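PDB 5GQO: single-stranded DNA-binding protein from Mycobacterium smegmatis, which probably binds single-stranded DNA through a tetramer of OB-fold subunits. Local coordinates for residues 51-56 with 94-99; 28-33 with 70-75. All blocks are in the same frame, centred on the assembly; numbering follows the deposited sequence.

Interaction 1 of 2, residues 51-56 with 94-99; sequences FRVASN and DSVVVV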
loop_
_atom_site.group_PDB
_atom_site.type_symbol
_atom_site.label_atom_id
_atom_site.label_comp_id
_atom_site.label_asym_id
_atom_site.label_seq_id
_atom_site.Cartn_x
_atom_site.Cartn_y
_atom_site.Cartn_z
ATOM N N PHE B 51 -2.313 -7.207 19.756
ATOM C CA PHE B 51 -1.056 -7.910 19.866
ATOM C C PHE B 51 -0.025 -7.163 19.118
ATOM O O PHE B 51 -0.315 -6.220 18.371
ATOM C CB PHE B 51 -1.224 -9.361 19.334
ATOM C CG PHE B 51 -1.901 -9.471 17.980
ATOM C CD1 PHE B 51 -1.164 -9.407 16.849
ATOM C CD2 PHE B 51 -3.250 -9.619 17.856
ATOM C CE1 PHE B 51 -1.750 -9.470 15.580
ATOM C CE2 PHE B 51 -3.855 -9.722 16.593
ATOM C CZ PHE B 51 -3.101 -9.619 15.454
ATOM N N ARG B 52 1.212 -7.590 19.281
ATOM C CA ARG B 52 2.337 -6.895 18.674
ATOM C C ARG B 52 2.860 -7.713 17.498
ATOM O O ARG B 52 2.878 -8.940 17.560
ATOM C CB ARG B 52 3.378 -6.813 19.751
ATOM C CG ARG B 52 4.364 -5.679 19.648
ATOM C CD ARG B 52 4.134 -4.687 20.745
ATOM N NE ARG B 52 4.176 -3.377 20.137
ATOM C CZ ARG B 52 5.299 -2.784 19.760
ATOM N NH1 ARG B 52 5.243 -1.573 19.204
ATOM N NH2 ARG B 52 6.477 -3.392 19.956
ATOM N N VAL B 53 3.243 -7.036 16.415
ATOM C CA VAL B 53 3.754 -7.700 15.206
ATOM C C VAL B 53 5.135 -7.154 14.850
ATOM O O VAL B 53 5.352 -5.941 14.889
ATOM C CB VAL B 53 2.834 -7.548 13.974
ATOM C CG1 VAL B 53 3.484 -8.191 12.737
ATOM C CG2 VAL B 53 1.505 -8.216 14.226
ATOM N N ALA B 54 6.036 -8.079 14.513
ATOM C CA ALA B 54 7.361 -7.763 13.989
ATOM C C ALA B 54 7.406 -8.180 12.549
ATOM O O ALA B 54 6.948 -9.277 12.165
ATOM C CB ALA B 54 8.413 -8.522 14.733
ATOM N N SER B 55 7.946 -7.302 11.727
ATOM C CA SER B 55 8.078 -7.635 10.339
ATOM C C SER B 55 9.365 -8.343 9.995
ATOM O O SER B 55 10.454 -7.894 10.360
ATOM C CB SER B 55 7.993 -6.428 9.469
ATOM O OG SER B 55 7.327 -6.864 8.297
ATOM N N ASN B 56 9.180 -9.385 9.175
ATOM C CA ASN B 56 10.225 -10.289 8.663
ATOM C C ASN B 56 11.248 -9.675 7.623
ATOM O O ASN B 56 11.504 -10.280 6.565
ATOM C CB ASN B 56 9.549 -11.624 8.154
ATOM C CG ASN B 56 8.714 -11.459 6.855
ATOM O OD1 ASN B 56 8.446 -10.352 6.376
ATOM N ND2 ASN B 56 8.328 -12.584 6.268
ATOM N N ASP B 94 3.108 -16.955 15.607
ATOM C CA ASP B 94 2.548 -17.283 14.303
ATOM C C ASP B 94 2.886 -16.186 13.288
ATOM O O ASP B 94 3.037 -14.978 13.606
ATOM C CB ASP B 94 1.021 -17.450 14.326
ATOM C CG ASP B 94 0.547 -18.697 15.077
ATOM O OD1 ASP B 94 1.306 -19.651 15.197
ATOM O OD2 ASP B 94 -0.617 -18.689 15.562
ATOM N N SER B 95 3.000 -16.636 12.054
ATOM C CA SER B 95 3.286 -15.763 10.944
ATOM C C SER B 95 1.972 -15.114 10.595
ATOM O O SER B 95 0.971 -15.776 10.712
ATOM C CB SER B 95 3.782 -16.604 9.780
ATOM O OG SER B 95 2.640 -17.219 9.198
ATOM N N VAL B 96 1.968 -13.835 10.209
ATOM C CA VAL B 96 0.731 -13.101 9.919
ATOM C C VAL B 96 0.825 -12.181 8.732
ATOM O O VAL B 96 1.878 -11.581 8.474
ATOM C CB VAL B 96 0.321 -12.056 11.010
ATOM C CG1 VAL B 96 -0.955 -12.396 11.657
ATOM C CG2 VAL B 96 1.404 -11.799 12.022
ATOM N N VAL B 97 -0.326 -11.984 8.096
ATOM C CA VAL B 97 -0.543 -10.924 7.112
ATOM C C VAL B 97 -1.570 -10.013 7.753
ATOM O O VAL B 97 -2.631 -10.492 8.142
ATOM C CB VAL B 97 -1.127 -11.495 5.825
ATOM C CG1 VAL B 97 -1.394 -10.409 4.801
ATOM C CG2 VAL B 97 -0.153 -12.468 5.235
ATOM N N VAL B 98 -1.262 -8.730 7.867
ATOM C CA VAL B 98 -2.175 -7.761 8.469
ATOM C C VAL B 98 -2.447 -6.600 7.497
ATOM O O VAL B 98 -1.509 -5.941 7.005
ATOM C CB VAL B 98 -1.571 -7.143 9.721
ATOM C CG1 VAL B 98 -2.496 -6.091 10.260
ATOM C CG2 VAL B 98 -1.313 -8.206 10.761
ATOM N N VAL B 99 -3.726 -6.345 7.252
ATOM C CA VAL B 99 -4.162 -5.253 6.437
ATOM C C VAL B 99 -5.093 -4.342 7.235
ATOM O O VAL B 99 -5.933 -4.842 7.954
ATOM C CB VAL B 99 -4.936 -5.752 5.252
ATOM C CG1 VAL B 99 -5.372 -4.579 4.359
ATOM C CG2 VAL B 99 -4.067 -6.698 4.479
#

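Interaction 2 of 2, residues 28-33 with 70-75; sequences FTVVGN and NSLYVT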
loop_
_atom_site.group_PDB
_atom_site.type_symbol
_atom_site.label_atom_id
_atom_site.label_comp_id
_atom_site.label_asym_id
_atom_site.label_seq_id
_atom_site.Cartn_x
_atom_site.Cartn_y
_atom_site.Cartn_z
ATOM N N PHE B 28 -2.532 0.441 5.148
ATOM C CA PHE B 28 -1.304 -0.159 5.581
ATOM C C PHE B 28 -1.398 -1.672 5.520
ATOM O O PHE B 28 -2.454 -2.261 5.846
ATOM C CB PHE B 28 -1.046 0.290 6.997
ATOM C CG PHE B 28 0.234 -0.244 7.587
ATOM C CD1 PHE B 28 1.460 0.080 7.019
ATOM C CD2 PHE B 28 0.220 -1.045 8.690
ATOM C CE1 PHE B 28 2.654 -0.383 7.554
ATOM C CE2 PHE B 28 1.410 -1.497 9.261
ATOM C CZ PHE B 28 2.626 -1.176 8.687
ATOM N N THR B 29 -0.271 -2.285 5.160
ATOM C CA THR B 29 -0.098 -3.709 5.146
ATOM C C THR B 29 1.217 -4.070 5.775
ATOM O O THR B 29 2.204 -3.432 5.509
ATOM C CB THR B 29 -0.042 -4.254 3.766
ATOM O OG1 THR B 29 -1.310 -4.081 3.122
ATOM C CG2 THR B 29 0.266 -5.771 3.855
ATOM N N VAL B 30 1.215 -5.057 6.668
ATOM C CA VAL B 30 2.456 -5.603 7.208
ATOM C C VAL B 30 2.397 -7.131 7.213
ATOM O O VAL B 30 1.367 -7.728 7.486
ATOM C CB VAL B 30 2.798 -5.063 8.626
ATOM C CG1 VAL B 30 1.766 -5.469 9.670
ATOM C CG2 VAL B 30 4.174 -5.527 9.068
ATOM N N VAL B 31 3.519 -7.737 6.895
ATOM C CA VAL B 31 3.659 -9.188 6.907
ATOM C C VAL B 31 4.773 -9.523 7.920
ATOM O O VAL B 31 5.831 -8.922 7.888
ATOM C CB VAL B 31 4.078 -9.685 5.517
ATOM C CG1 VAL B 31 4.437 -11.144 5.581
ATOM C CG2 VAL B 31 2.983 -9.394 4.490
ATOM N N GLY B 32 4.533 -10.445 8.838
ATOM C CA GLY B 32 5.547 -10.761 9.830
ATOM C C GLY B 32 5.088 -11.858 10.771
ATOM O O GLY B 32 4.587 -12.889 10.339
ATOM N N ASN B 33 5.257 -11.607 12.062
ATOM C CA ASN B 33 4.968 -12.561 13.112
ATOM C C ASN B 33 4.388 -11.855 14.309
ATOM O O ASN B 33 4.841 -10.762 14.657
ATOM C CB ASN B 33 6.254 -13.257 13.552
ATOM C CG ASN B 33 6.786 -14.153 12.491
ATOM O OD1 ASN B 33 7.490 -13.708 11.597
ATOM N ND2 ASN B 33 6.386 -15.415 12.533
ATOM N N ASN B 70 16.227 -4.649 8.440
ATOM C CA ASN B 70 15.549 -3.469 9.083
ATOM C C ASN B 70 14.126 -3.683 9.675
ATOM O O ASN B 70 13.160 -3.827 8.937
ATOM N N SER B 71 13.985 -3.696 10.995
ATOM C CA SER B 71 12.733 -4.167 11.607
ATOM C C SER B 71 11.620 -3.092 11.803
ATOM O O SER B 71 11.853 -1.847 11.899
ATOM C CB SER B 71 13.007 -4.885 12.917
ATOM O OG SER B 71 14.107 -5.762 12.794
ATOM N N LEU B 72 10.401 -3.612 11.789
ATOM C CA LEU B 72 9.216 -2.851 12.045
ATOM C C LEU B 72 8.379 -3.559 13.115
ATOM O O LEU B 72 8.047 -4.738 12.957
ATOM C CB LEU B 72 8.394 -2.686 10.763
ATOM C CG LEU B 72 7.099 -1.907 10.973
ATOM C CD1 LEU B 72 7.351 -0.431 11.331
ATOM C CD2 LEU B 72 6.263 -2.020 9.716
ATOM N N TYR B 73 8.065 -2.836 14.195
ATOM C CA TYR B 73 7.234 -3.317 15.300
ATOM C C TYR B 73 5.986 -2.459 15.348
ATOM O O TYR B 73 6.096 -1.234 15.330
ATOM C CB TYR B 73 7.987 -3.183 16.623
ATOM C CG TYR B 73 9.247 -3.996 16.618
ATOM C CD1 TYR B 73 9.208 -5.391 16.823
ATOM C CD2 TYR B 73 10.481 -3.397 16.367
ATOM C CE1 TYR B 73 10.358 -6.155 16.769
ATOM C CE2 TYR B 73 11.642 -4.156 16.318
ATOM C CZ TYR B 73 11.574 -5.536 16.515
ATOM O OH TYR B 73 12.730 -6.274 16.480
ATOM N N VAL B 74 4.810 -3.081 15.369
ATOM C CA VAL B 74 3.545 -2.340 15.511
ATOM C C VAL B 74 2.524 -3.090 16.333
ATOM O O VAL B 74 2.526 -4.285 16.363
ATOM C CB VAL B 74 2.829 -2.036 14.160
ATOM C CG1 VAL B 74 3.600 -0.992 13.370
ATOM C CG2 VAL B 74 2.591 -3.272 13.321
ATOM N N THR B 75 1.631 -2.354 16.973
ATOM C CA THR B 75 0.537 -2.945 17.720
ATOM C C THR B 75 -0.622 -3.064 16.725
ATOM O O THR B 75 -0.888 -2.131 15.997
ATOM C CB THR B 75 0.190 -2.028 18.913
ATOM O OG1 THR B 75 1.314 -1.949 19.787
ATOM C CG2 THR B 75 -1.013 -2.517 19.675
#

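Interaction 1 of 2, residues 51-56 with 94-99
Val53 meets Val96 and Val98 beside the phenyl ring of Phe51. Within its own strand, Val53 CG2 sits at the CE1 edge of that ring, close to its plane and 3.7 Å from Phe51 CE1. The ring itself stops short of the facing strand: its CE1 comes no nearer than 5.0 Å to CG1 of Val96, so it screens part of the valine without touching it. The arrangement belongs to the OB fold, a closed beta barrel in which strands 46-55 and 95-105 are not paired with each other but face one another across the apolar interior. Their backbones are accordingly well separated, Val53 CA lying 8.1 Å from Val96 CA, and only side chains bridge the gap. Val53 does so with both branches. With CG1 set trans to the backbone nitrogen (chi1 176°), Val53 CG1 and CG2 straddle Val96 CG2, each 4.2 Å from it. Val53 CG2 alone goes on to Val98 CG2, at a looser 4.5 Å. Val97, between these two valines in sequence, faces the other way and packs on Val97 of the second subunit, which places strand 95-105 between the barrel core and a subunit interface. Val96 also packs on Ile34 and on Leu90, just beyond helix 80-89, while Phe51 continues onto Pro38 and Cys78. The methyls Val96 CG2 and Val98 CG2 are 4.7 Å apart and form a nearly equilateral triangle with Val53 CG2.

Interaction 2 of 2, residues 28-33 with 70-75
Leu72 CD2 is the methyl on which two side chains of residues 28-33 converge. Phe28 presents the edge of its ring, with CZ 3.9 Å from Leu72 CD2 and the methyl lying in the ring plane; the two side chains come from opposite directions, the methyl meeting the ring at its CZ edge. Val30 adds CG2 at 4.1 Å from the same Leu72 CD2, its side chain slanting across that of the leucine. The other Val30 branch serves a separate partner, CG1 coming within 4.3 Å of Val74 CG2. A chi1 of 64° makes this division possible, because it tucks Val30 CG1 between the backbone nitrogen and the carbonyl carbon while CG2 extends trans to the nitrogen. Both strands are walls of the OB-fold barrel: strand 27-31 pairs with 95-105, and strand 73-79 lies between 46-55 and 117-122, so the four residues meet through the interior. Val98 and Val120 extend this apolar layer, packing on Val30 and on both Phe28 and Val74, respectively. Backbone hydrogen bonds set the positions of the main players, Phe28 pairing with Gly100, Val30 with Val98 and Leu72 with Ser55. Beyond Val31 the chain turns a corner at Gly32, whose carbonyl oxygen is hydrogen-bonded by Arg131 NH2. The third subunit closes in from outside the chain: its Leu102 packs on Phe28 and its Thr104 on Leu72, and the backbone nitrogen of Tyr73 donates a hydrogen bond to OG1 of that Thr104.

Overall arrangement
The two interactions lie about 6 Å apart, centre to centre, in the same OB-fold barrel, and each spans its interior between strands that are not paired. Their segments alternate along the chain, in the order 28-33, 51-56, 70-75 and 94-99, so the connections interlock. They are also joined through the sheet: strands 46-55 and 73-79 are antiparallel neighbours, as are 27-31 and 95-105. Probable hydrogen bonds tie them directly, Ser55 OG to Val31 O at 2.6 Å and Val96 N to Gly32 O at 2.8 Å. Both contribute to the apolar core, Val98 of interaction 1 packing on Val30 of interaction 2, and both reach the third subunit, linking barrel packing with tetramer assembly.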